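Local coordinates for glycoside hydrolase YxiA (Bacillus licheniformis, PDB 3LV4), which probably hydrolyses alpha-1,5-linked arabinan as a calcium-containing family 43 glycoside hydrolase of the L-arabinan degradation pathway, at residues D74-P79 with Y93-G98; V146-T151 with R199-Y204; L159-G164 with F171-D176. One frame throughout, in Å; residues are numbered along the deposited sequence.

Contact 1: D74-P79 with Y93-G98; sequences DTLWAP and YNACRG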
loop_
_atom_site.group_PDB
_atom_site.type_symbol
_atom_site.label_atom_id
_atom_site.label_comp_id
_atom_site.label_asym_id
_atom_site.label_seq_id
_atom_site.Cartn_x
_atom_site.Cartn_y
_atom_site.Cartn_z
ATOM N N ASP A 74 -3.400 6.226 -23.872
ATOM C CA ASP A 74 -2.090 6.769 -24.194
ATOM C C ASP A 74 -1.217 6.857 -22.949
ATOM O O ASP A 74 -0.199 7.556 -22.933
ATOM C CB ASP A 74 -2.204 8.139 -24.871
ATOM C CG ASP A 74 -2.761 9.207 -23.950
ATOM O OD1 ASP A 74 -3.201 8.872 -22.829
ATOM O OD2 ASP A 74 -2.755 10.392 -24.351
ATOM N N THR A 75 -1.605 6.140 -21.901
ATOM C CA THR A 75 -0.764 6.109 -20.709
ATOM C C THR A 75 -0.660 4.712 -20.114
ATOM O O THR A 75 -1.309 3.776 -20.588
ATOM C CB THR A 75 -1.243 7.115 -19.646
ATOM O OG1 THR A 75 -0.177 7.393 -18.735
ATOM C CG2 THR A 75 -2.439 6.576 -18.878
ATOM N N LEU A 76 0.170 4.579 -19.084
ATOM C CA LEU A 76 0.361 3.310 -18.390
ATOM C C LEU A 76 -0.126 3.416 -16.951
ATOM O O LEU A 76 -0.020 4.469 -16.327
ATOM C CB LEU A 76 1.842 2.905 -18.412
ATOM C CG LEU A 76 2.463 2.652 -19.797
ATOM C CD1 LEU A 76 3.995 2.597 -19.734
ATOM C CD2 LEU A 76 1.911 1.376 -20.435
ATOM N N TRP A 77 -0.669 2.323 -16.428
ATOM C CA TRP A 77 -1.089 2.299 -15.037
ATOM C C TRP A 77 0.021 1.749 -14.141
ATOM O O TRP A 77 1.202 1.819 -14.504
ATOM C CB TRP A 77 -2.434 1.577 -14.862
ATOM C CG TRP A 77 -3.613 2.456 -15.253
ATOM C CD1 TRP A 77 -3.553 3.664 -15.888
ATOM C CD2 TRP A 77 -5.006 2.192 -15.028
ATOM N NE1 TRP A 77 -4.821 4.166 -16.079
ATOM C CE2 TRP A 77 -5.730 3.282 -15.558
ATOM C CE3 TRP A 77 -5.711 1.140 -14.435
ATOM C CZ2 TRP A 77 -7.119 3.351 -15.506
ATOM C CZ3 TRP A 77 -7.093 1.213 -14.379
ATOM C CH2 TRP A 77 -7.783 2.309 -14.916
ATOM N N ALA A 78 -0.344 1.228 -12.969
ATOM C CA ALA A 78 0.640 0.983 -11.908
ATOM C C ALA A 78 1.509 -0.248 -12.160
ATOM O O ALA A 78 1.009 -1.370 -12.181
ATOM C CB ALA A 78 -0.067 0.883 -10.533
ATOM N N PRO A 79 2.823 -0.042 -12.333
ATOM C CA PRO A 79 3.724 -1.151 -12.652
ATOM C C PRO A 79 4.353 -1.774 -11.409
ATOM O O PRO A 79 4.165 -1.304 -10.284
ATOM C CB PRO A 79 4.826 -0.441 -13.425
ATOM C CG PRO A 79 4.986 0.845 -12.646
ATOM C CD PRO A 79 3.547 1.246 -12.298
ATOM N N TYR A 93 4.378 -4.081 -16.773
ATOM C CA TYR A 93 3.692 -2.863 -17.175
ATOM C C TYR A 93 2.271 -3.191 -17.603
ATOM O O TYR A 93 1.958 -4.337 -17.948
ATOM C CB TYR A 93 4.447 -2.180 -18.323
ATOM C CG TYR A 93 4.441 -2.993 -19.597
ATOM C CD1 TYR A 93 3.317 -3.026 -20.415
ATOM C CD2 TYR A 93 5.547 -3.743 -19.973
ATOM C CE1 TYR A 93 3.296 -3.780 -21.578
ATOM C CE2 TYR A 93 5.544 -4.490 -21.145
ATOM C CZ TYR A 93 4.411 -4.511 -21.939
ATOM O OH TYR A 93 4.395 -5.258 -23.096
ATOM N N ASN A 94 1.408 -2.180 -17.594
ATOM C CA ASN A 94 0.016 -2.391 -17.961
ATOM C C ASN A 94 -0.662 -1.087 -18.356
ATOM O O ASN A 94 -0.255 0.001 -17.930
ATOM C CB ASN A 94 -0.738 -3.070 -16.806
ATOM C CG ASN A 94 -0.584 -2.326 -15.488
ATOM O OD1 ASN A 94 0.347 -2.574 -14.712
ATOM N ND2 ASN A 94 -1.492 -1.414 -15.231
ATOM N N ALA A 95 -1.681 -1.197 -19.198
ATOM C CA ALA A 95 -2.492 -0.047 -19.564
ATOM C C ALA A 95 -3.953 -0.459 -19.497
ATOM O O ALA A 95 -4.280 -1.637 -19.664
ATOM C CB ALA A 95 -2.140 0.448 -20.954
ATOM N N CYS A 96 -4.821 0.509 -19.241
ATOM C CA CYS A 96 -6.252 0.256 -19.122
ATOM C C CYS A 96 -7.035 1.407 -19.747
ATOM O O CYS A 96 -6.683 2.570 -19.570
ATOM C CB CYS A 96 -6.633 0.100 -17.645
ATOM S SG CYS A 96 -8.411 -0.075 -17.353
ATOM N N ARG A 97 -8.093 1.082 -20.488
ATOM C CA ARG A 97 -8.899 2.112 -21.139
ATOM C C ARG A 97 -9.438 3.142 -20.154
ATOM O O ARG A 97 -9.590 4.315 -20.496
ATOM C CB ARG A 97 -10.049 1.497 -21.940
ATOM C CG ARG A 97 -10.704 2.495 -22.888
ATOM C CD ARG A 97 -11.561 1.797 -23.929
ATOM N NE ARG A 97 -12.572 0.945 -23.313
ATOM C CZ ARG A 97 -13.183 -0.060 -23.932
ATOM N NH1 ARG A 97 -12.882 -0.346 -25.195
ATOM N NH2 ARG A 97 -14.090 -0.784 -23.289
ATOM N N GLY A 98 -9.741 2.697 -18.939
ATOM C CA GLY A 98 -10.136 3.600 -17.872
ATOM C C GLY A 98 -11.610 3.564 -17.521
ATOM O O GLY A 98 -11.978 3.789 -16.367
HETATM O O HOH W 1 -3.557 3.051 -19.003
HETATM O O HOH W 2 2.581 -0.014 -16.148
#
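The backbone N-H of W77 donates to the carbonyl O of N94, W77 N to N94 O 2.8 Å with an N-H...O angle of 156°. Waters extend this direct link to both sides. One accepts from C96 N and donates to T75 O; the other links N94 N with W77 O, so the irregular segment D74-P79 follows strand 89-96 without pairing with it residue for residue. The W77 indole then reaches along the strand to C96. The CB of C96 sits over one face of the six-membered ring, 3.4 Å from its centroid, in a CH-pi contact. Because SG is anti to the backbone N (chi1 175°), the sulfur lies obliquely beside the same ring, with SG 3.5 Å from W77 CH2. A cysteine suits this place: it is small enough to slide under an indole, and its polarisable sulfur adds a sulfur-aromatic contact. G98 N also gives SG a weak hydrogen bond, and G98 CA comes within 3.8 Å of W77 CZ2. Glycine suits this position because of its backbone conformation, in which a CB would be jammed against the carbonyl O of R97. The family 43 fold is a five-bladed beta-propeller, and here the loop after helix 65-71 leads into strand 80-83, outermost in the four-stranded antiparallel sheet to which 89-96 belongs. On the helix side, A95 CB lies 3.4 Å from T75 O. L76 leans on F68 of helix 65-71, while the methyl of A78 touches D148, a predicted active-site residue.

Contact 2: V146-T151 with R199-Y204; sequences VVDPHT and RIEGAY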
loop_
_atom_site.group_PDB
_atom_site.type_symbol
_atom_site.label_atom_id
_atom_site.label_comp_id
_atom_site.label_asym_id
_atom_site.label_seq_id
_atom_site.Cartn_x
_atom_site.Cartn_y
_atom_site.Cartn_z
ATOM N N VAL A 146 -6.480 -6.688 -15.574
ATOM C CA VAL A 146 -5.077 -7.112 -15.517
ATOM C C VAL A 146 -4.099 -5.949 -15.327
ATOM O O VAL A 146 -3.282 -5.637 -16.203
ATOM C CB VAL A 146 -4.688 -8.011 -16.724
ATOM C CG1 VAL A 146 -5.562 -9.257 -16.734
ATOM C CG2 VAL A 146 -4.825 -7.254 -18.059
ATOM N N VAL A 147 -4.181 -5.333 -14.150
ATOM C CA VAL A 147 -3.363 -4.178 -13.823
ATOM C C VAL A 147 -2.798 -4.339 -12.405
ATOM O O VAL A 147 -3.073 -5.334 -11.726
ATOM C CB VAL A 147 -4.191 -2.869 -13.913
ATOM C CG1 VAL A 147 -4.728 -2.677 -15.328
ATOM C CG2 VAL A 147 -5.352 -2.879 -12.891
ATOM N N ASP A 148 -1.994 -3.373 -11.969
ATOM C CA ASP A 148 -1.513 -3.324 -10.585
ATOM C C ASP A 148 -0.761 -4.571 -10.101
ATOM O O ASP A 148 -1.066 -5.091 -9.032
ATOM C CB ASP A 148 -2.678 -3.053 -9.619
ATOM C CG ASP A 148 -3.273 -1.671 -9.780
ATOM O OD1 ASP A 148 -2.867 -0.935 -10.711
ATOM O OD2 ASP A 148 -4.161 -1.325 -8.961
ATOM N N PRO A 149 0.248 -5.032 -10.857
ATOM C CA PRO A 149 1.015 -6.193 -10.396
ATOM C C PRO A 149 2.015 -5.883 -9.276
ATOM O O PRO A 149 2.509 -4.758 -9.149
ATOM C CB PRO A 149 1.800 -6.588 -11.648
ATOM C CG PRO A 149 2.041 -5.246 -12.329
ATOM C CD PRO A 149 0.708 -4.555 -12.177
ATOM N N HIS A 150 2.290 -6.902 -8.469
ATOM C CA HIS A 150 3.470 -6.940 -7.618
ATOM C C HIS A 150 4.099 -8.318 -7.759
ATOM O O HIS A 150 3.487 -9.326 -7.401
ATOM C CB HIS A 150 3.128 -6.692 -6.152
ATOM C CG HIS A 150 4.302 -6.867 -5.243
ATOM N ND1 HIS A 150 4.184 -7.313 -3.944
ATOM C CD2 HIS A 150 5.623 -6.681 -5.466
ATOM C CE1 HIS A 150 5.388 -7.373 -3.398
ATOM N NE2 HIS A 150 6.279 -6.999 -4.300
ATOM N N THR A 151 5.315 -8.349 -8.287
ATOM C CA THR A 151 6.025 -9.595 -8.532
ATOM C C THR A 151 7.098 -9.750 -7.475
ATOM O O THR A 151 7.936 -8.861 -7.287
ATOM C CB THR A 151 6.663 -9.591 -9.929
ATOM O OG1 THR A 151 5.622 -9.510 -10.918
ATOM C CG2 THR A 151 7.494 -10.855 -10.148
ATOM N N ARG A 199 -14.311 -2.290 -4.748
ATOM C CA ARG A 199 -13.287 -1.262 -4.874
ATOM C C ARG A 199 -12.071 -1.685 -4.067
ATOM O O ARG A 199 -11.849 -1.202 -2.956
ATOM C CB ARG A 199 -13.820 0.109 -4.458
ATOM C CG ARG A 199 -14.975 0.563 -5.365
ATOM C CD ARG A 199 -15.049 2.084 -5.500
ATOM N NE ARG A 199 -15.395 2.720 -4.232
ATOM C CZ ARG A 199 -15.335 4.031 -4.021
ATOM N NH1 ARG A 199 -14.932 4.842 -4.996
ATOM N NH2 ARG A 199 -15.672 4.531 -2.841
ATOM N N ILE A 200 -11.312 -2.615 -4.642
ATOM C CA ILE A 200 -10.096 -3.149 -4.037
ATOM C C ILE A 200 -9.046 -3.262 -5.133
ATOM O O ILE A 200 -9.305 -3.854 -6.180
ATOM C CB ILE A 200 -10.328 -4.547 -3.426
ATOM C CG1 ILE A 200 -11.538 -4.529 -2.481
ATOM C CG2 ILE A 200 -9.061 -5.029 -2.711
ATOM C CD1 ILE A 200 -11.874 -5.878 -1.843
ATOM N N GLU A 201 -7.870 -2.684 -4.901
ATOM C CA GLU A 201 -6.804 -2.696 -5.904
ATOM C C GLU A 201 -5.459 -2.472 -5.224
ATOM O O GLU A 201 -5.398 -2.357 -3.997
ATOM C CB GLU A 201 -7.050 -1.615 -6.968
ATOM C CG GLU A 201 -6.933 -0.178 -6.448
ATOM C CD GLU A 201 -7.298 0.863 -7.501
ATOM O OE1 GLU A 201 -7.696 0.475 -8.625
ATOM O OE2 GLU A 201 -7.192 2.075 -7.201
ATOM N N GLY A 202 -4.379 -2.430 -6.006
ATOM C CA GLY A 202 -3.077 -2.099 -5.452
ATOM C C GLY A 202 -2.536 -3.097 -4.443
ATOM O O GLY A 202 -1.983 -2.702 -3.408
ATOM N N ALA A 203 -2.687 -4.389 -4.739
ATOM C CA ALA A 203 -2.138 -5.444 -3.889
ATOM C C ALA A 203 -0.615 -5.356 -3.740
ATOM O O ALA A 203 0.104 -4.997 -4.677
ATOM C CB ALA A 203 -2.525 -6.819 -4.431
ATOM N N TYR A 204 -0.124 -5.698 -2.559
ATOM C CA TYR A 204 1.309 -5.759 -2.339
ATOM C C TYR A 204 1.577 -6.752 -1.217
ATOM O O TYR A 204 0.970 -6.650 -0.152
ATOM C CB TYR A 204 1.869 -4.374 -1.977
ATOM C CG TYR A 204 3.361 -4.298 -2.206
ATOM C CD1 TYR A 204 4.256 -4.673 -1.215
ATOM C CD2 TYR A 204 3.872 -3.889 -3.436
ATOM C CE1 TYR A 204 5.618 -4.628 -1.432
ATOM C CE2 TYR A 204 5.231 -3.846 -3.665
ATOM C CZ TYR A 204 6.101 -4.215 -2.661
ATOM O OH TYR A 204 7.459 -4.174 -2.892
HETATM O O HOH W 3 0.081 -3.635 -7.014
HETATM O O HOH W 4 -3.283 -5.377 -7.281
#
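The rings of H150 and Y204 lie flat on each other, a face-to-face stack with centroids 3.5 Å apart and planes only 6° from parallel. Both side chains run anti to the backbone N (chi1 174° for H150), which carries each ring beyond its own strand to meet the other. H150 CE1 lies over the centre of the phenol ring, and H150 NE2 approaches Y204 CZ to 3.2 Å. Imidazole and phenol suit a polar interior, since each offers a flat face while keeping a polar atom at its rim; the backbone N-H of I205 bonds H150 ND1 and fixes the imidazole's rotation. An alanine in place of Y204 would probably leave that face of H150 without its stacking partner and open a gap between the two strands.

Direct polar contact is slight: G202 N gives D148 OD2 a weak, bent hydrogen bond of 3.2 Å. Two waters supply the rest: one joins D148 O to A203 O; the other donates to D148 O and accepts from A203 N. G202 adopts a positive phi, a conformation that favours glycine.

Two acidic groups also come close, D148 OD2 4.0 Å from E201 OE1, their carboxylate planes 62° apart. E201 is the predicted proton donor and D148 the predicted modulator of its pKa, a pairing this closeness fits. The carboxylate of E201 is held by other hydrogen bonds, OE1 with S165 OG and OE2 with Y229 OH. The contact thus bridges two neighbouring propeller blades: strand 150-153, outermost in its sheet beside 159-163, and strand 200-208, whose A203 packs on V162.

Contact 3: L159-G164 with F171-D176; sequences LWMVYG and FILEMD
Chi1 of 180° sends M161 CG anti to its backbone N, while M175, with CG anti to its carbonyl carbon (chi1 -49°) and further bends at chi2 and chi3, curls back so that its SE lies 3.8 Å from M161 CB. Both are methionines modelled as selenomethionine; the long flexible chain of methionine can fit an uneven sheet face. They belong to an antiparallel beta hairpin, strands 159-163 and 170-175, the two central strands of a four-stranded propeller blade. M161 and L173 form a hydrogen-bonded pair, exchanging backbone bonds in both directions, M161 N to L173 O and L173 N to M161 O each at 2.9 Å; Y163 and F171 repeat the pattern. Between them V162 and I172 make a non-hydrogen-bonded pair. V162 CA also makes a CA-H...O contact with F171 O, at 3.2 Å.

One side of the sheet carries L159, M161, Y163, F171, L173 and M175 and packs on strand 118-126 through F123 and L124. Branched L173 CD1 touches both M161 CE (3.9 Å) and Y163 CE1 (3.8 Å). The other side carries W160, V162, I172 and E174. There the broad indole gives its NE1 proton to D154, while E174 turns its carboxylate to K158; V162 and I172 meet I205 of the next blade. I172 CD1 rests obliquely against the indole, 3.8 Å from W160 CE3.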
loop_
_atom_site.group_PDB
_atom_site.type_symbol
_atom_site.label_atom_id
_atom_site.label_comp_id
_atom_site.label_asym_id
_atom_site.label_seq_id
_atom_site.Cartn_x
_atom_site.Cartn_y
_atom_site.Cartn_z
ATOM N N LEU A 159 8.791 -17.571 -7.271
ATOM C CA LEU A 159 8.412 -16.252 -7.761
ATOM C C LEU A 159 6.904 -16.197 -7.981
ATOM O O LEU A 159 6.331 -17.097 -8.600
ATOM C CB LEU A 159 9.152 -15.949 -9.073
ATOM C CG LEU A 159 9.035 -14.531 -9.652
ATOM C CD1 LEU A 159 9.591 -13.508 -8.662
ATOM C CD2 LEU A 159 9.766 -14.435 -10.981
ATOM N N TRP A 160 6.269 -15.144 -7.464
ATOM C CA TRP A 160 4.820 -14.959 -7.571
ATOM C C TRP A 160 4.521 -13.593 -8.152
ATOM O O TRP A 160 5.349 -12.683 -8.073
ATOM C CB TRP A 160 4.157 -15.016 -6.189
ATOM C CG TRP A 160 4.329 -16.302 -5.451
ATOM C CD1 TRP A 160 5.331 -16.618 -4.575
ATOM C CD2 TRP A 160 3.459 -17.441 -5.497
ATOM N NE1 TRP A 160 5.141 -17.889 -4.079
ATOM C CE2 TRP A 160 4.000 -18.415 -4.629
ATOM C CE3 TRP A 160 2.277 -17.737 -6.191
ATOM C CZ2 TRP A 160 3.398 -19.660 -4.433
ATOM C CZ3 TRP A 160 1.682 -18.981 -5.997
ATOM C CH2 TRP A 160 2.243 -19.922 -5.124
HETATM N N MSE A 161 3.332 -13.442 -8.724
HETATM C CA MSE A 161 2.811 -12.111 -9.040
HETATM C C MSE A 161 1.360 -11.992 -8.583
HETATM O O MSE A 161 0.493 -12.732 -9.055
HETATM C CB MSE A 161 2.896 -11.807 -10.533
HETATM C CG MSE A 161 2.349 -10.418 -10.872
HETATM SE SE MSE A 161 2.289 -10.070 -12.813
HETATM C CE MSE A 161 0.816 -11.281 -13.262
ATOM N N VAL A 162 1.103 -11.066 -7.664
ATOM C CA VAL A 162 -0.263 -10.736 -7.267
ATOM C C VAL A 162 -0.684 -9.479 -8.041
ATOM O O VAL A 162 0.142 -8.605 -8.301
ATOM C CB VAL A 162 -0.349 -10.506 -5.742
ATOM C CG1 VAL A 162 0.518 -9.301 -5.314
ATOM C CG2 VAL A 162 -1.812 -10.339 -5.282
ATOM N N TYR A 163 -1.956 -9.381 -8.426
ATOM C CA TYR A 163 -2.376 -8.271 -9.282
ATOM C C TYR A 163 -3.894 -8.123 -9.269
ATOM O O TYR A 163 -4.603 -8.951 -8.682
ATOM C CB TYR A 163 -1.886 -8.496 -10.724
ATOM C CG TYR A 163 -2.649 -9.594 -11.426
ATOM C CD1 TYR A 163 -2.399 -10.935 -11.135
ATOM C CD2 TYR A 163 -3.640 -9.294 -12.352
ATOM C CE1 TYR A 163 -3.119 -11.950 -11.757
ATOM C CE2 TYR A 163 -4.358 -10.294 -12.972
ATOM C CZ TYR A 163 -4.091 -11.618 -12.679
ATOM O OH TYR A 163 -4.806 -12.605 -13.303
ATOM N N GLY A 164 -4.391 -7.079 -9.929
ATOM C CA GLY A 164 -5.818 -6.870 -10.073
ATOM C C GLY A 164 -6.266 -5.501 -9.585
ATOM O O GLY A 164 -5.571 -4.840 -8.810
ATOM N N PHE A 171 -5.825 -11.469 -7.769
ATOM C CA PHE A 171 -5.401 -12.826 -8.090
ATOM C C PHE A 171 -3.891 -12.972 -7.942
ATOM O O PHE A 171 -3.157 -11.983 -7.977
ATOM C CB PHE A 171 -5.796 -13.181 -9.532
ATOM C CG PHE A 171 -7.273 -13.396 -9.727
ATOM C CD1 PHE A 171 -8.154 -12.322 -9.709
ATOM C CD2 PHE A 171 -7.781 -14.674 -9.935
ATOM C CE1 PHE A 171 -9.512 -12.523 -9.885
ATOM C CE2 PHE A 171 -9.143 -14.884 -10.112
ATOM C CZ PHE A 171 -10.008 -13.811 -10.087
ATOM N N ILE A 172 -3.427 -14.210 -7.788
ATOM C CA ILE A 172 -1.993 -14.469 -7.720
ATOM C C ILE A 172 -1.600 -15.619 -8.652
ATOM O O ILE A 172 -2.309 -16.620 -8.753
ATOM C CB ILE A 172 -1.508 -14.707 -6.256
ATOM C CG1 ILE A 172 0.023 -14.653 -6.167
ATOM C CG2 ILE A 172 -2.088 -16.003 -5.665
ATOM C CD1 ILE A 172 0.527 -14.681 -4.722
ATOM N N LEU A 173 -0.482 -15.433 -9.350
ATOM C CA LEU A 173 0.039 -16.393 -10.319
ATOM C C LEU A 173 1.434 -16.829 -9.913
ATOM O O LEU A 173 2.213 -16.020 -9.402
ATOM C CB LEU A 173 0.122 -15.732 -11.701
ATOM C CG LEU A 173 -1.188 -15.641 -12.491
ATOM C CD1 LEU A 173 -1.111 -14.610 -13.592
ATOM C CD2 LEU A 173 -1.538 -17.014 -13.066
ATOM N N GLU A 174 1.762 -18.098 -10.146
ATOM C CA GLU A 174 3.141 -18.525 -9.974
ATOM C C GLU A 174 3.921 -18.176 -11.228
ATOM O O GLU A 174 3.422 -18.357 -12.346
ATOM C CB GLU A 174 3.256 -20.019 -9.683
ATOM C CG GLU A 174 4.652 -20.380 -9.210
ATOM C CD GLU A 174 4.749 -21.781 -8.635
ATOM O OE1 GLU A 174 5.845 -22.126 -8.145
ATOM O OE2 GLU A 174 3.738 -22.530 -8.677
HETATM N N MSE A 175 5.137 -17.667 -11.047
HETATM C CA MSE A 175 5.926 -17.162 -12.173
HETATM C C MSE A 175 7.169 -18.012 -12.427
HETATM O O MSE A 175 7.694 -18.659 -11.516
HETATM C CB MSE A 175 6.353 -15.710 -11.920
HETATM C CG MSE A 175 5.216 -14.802 -11.479
HETATM SE SE MSE A 175 3.811 -14.620 -12.840
HETATM C CE MSE A 175 4.597 -13.176 -13.923
ATOM N N ASP A 176 7.619 -17.998 -13.679
ATOM C CA ASP A 176 8.856 -18.648 -14.093
ATOM C C ASP A 176 10.054 -17.770 -13.702
ATOM O O ASP A 176 10.170 -16.633 -14.146
ATOM C CB ASP A 176 8.823 -18.878 -15.609
ATOM C CG ASP A 176 9.983 -19.714 -16.100
ATOM O OD1 ASP A 176 11.148 -19.287 -15.917
ATOM O OD2 ASP A 176 9.732 -20.795 -16.681
HETATM O O HOH W 5 8.398 -19.891 -9.164
#

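How the contacts relate
All touching residues of contact 2 are buried; its centre lies nearest that of the chain, about 10 Å away, and it contains two predicted catalytic-site residues. The centres of contacts 1 and 3 are about 18 and 17 Å out. Contact 1, though mostly buried, reaches the surface at exposed G98 and partly exposed W77. Contact 3 has regular strand pairing and apolar side chains within one blade, whereas contacts 1 and 2 join less regular backbones through waters and aromatic faces. Strand 150-153 of contact 2 neighbours strand 159-163 of contact 3 in one sheet: H150 N and V162 O, 2.7 Å apart, probably hydrogen-bond. Contact 1 packs on contact 2, A78 O lying 3.2 Å from P149 CD, but does not touch contact 3.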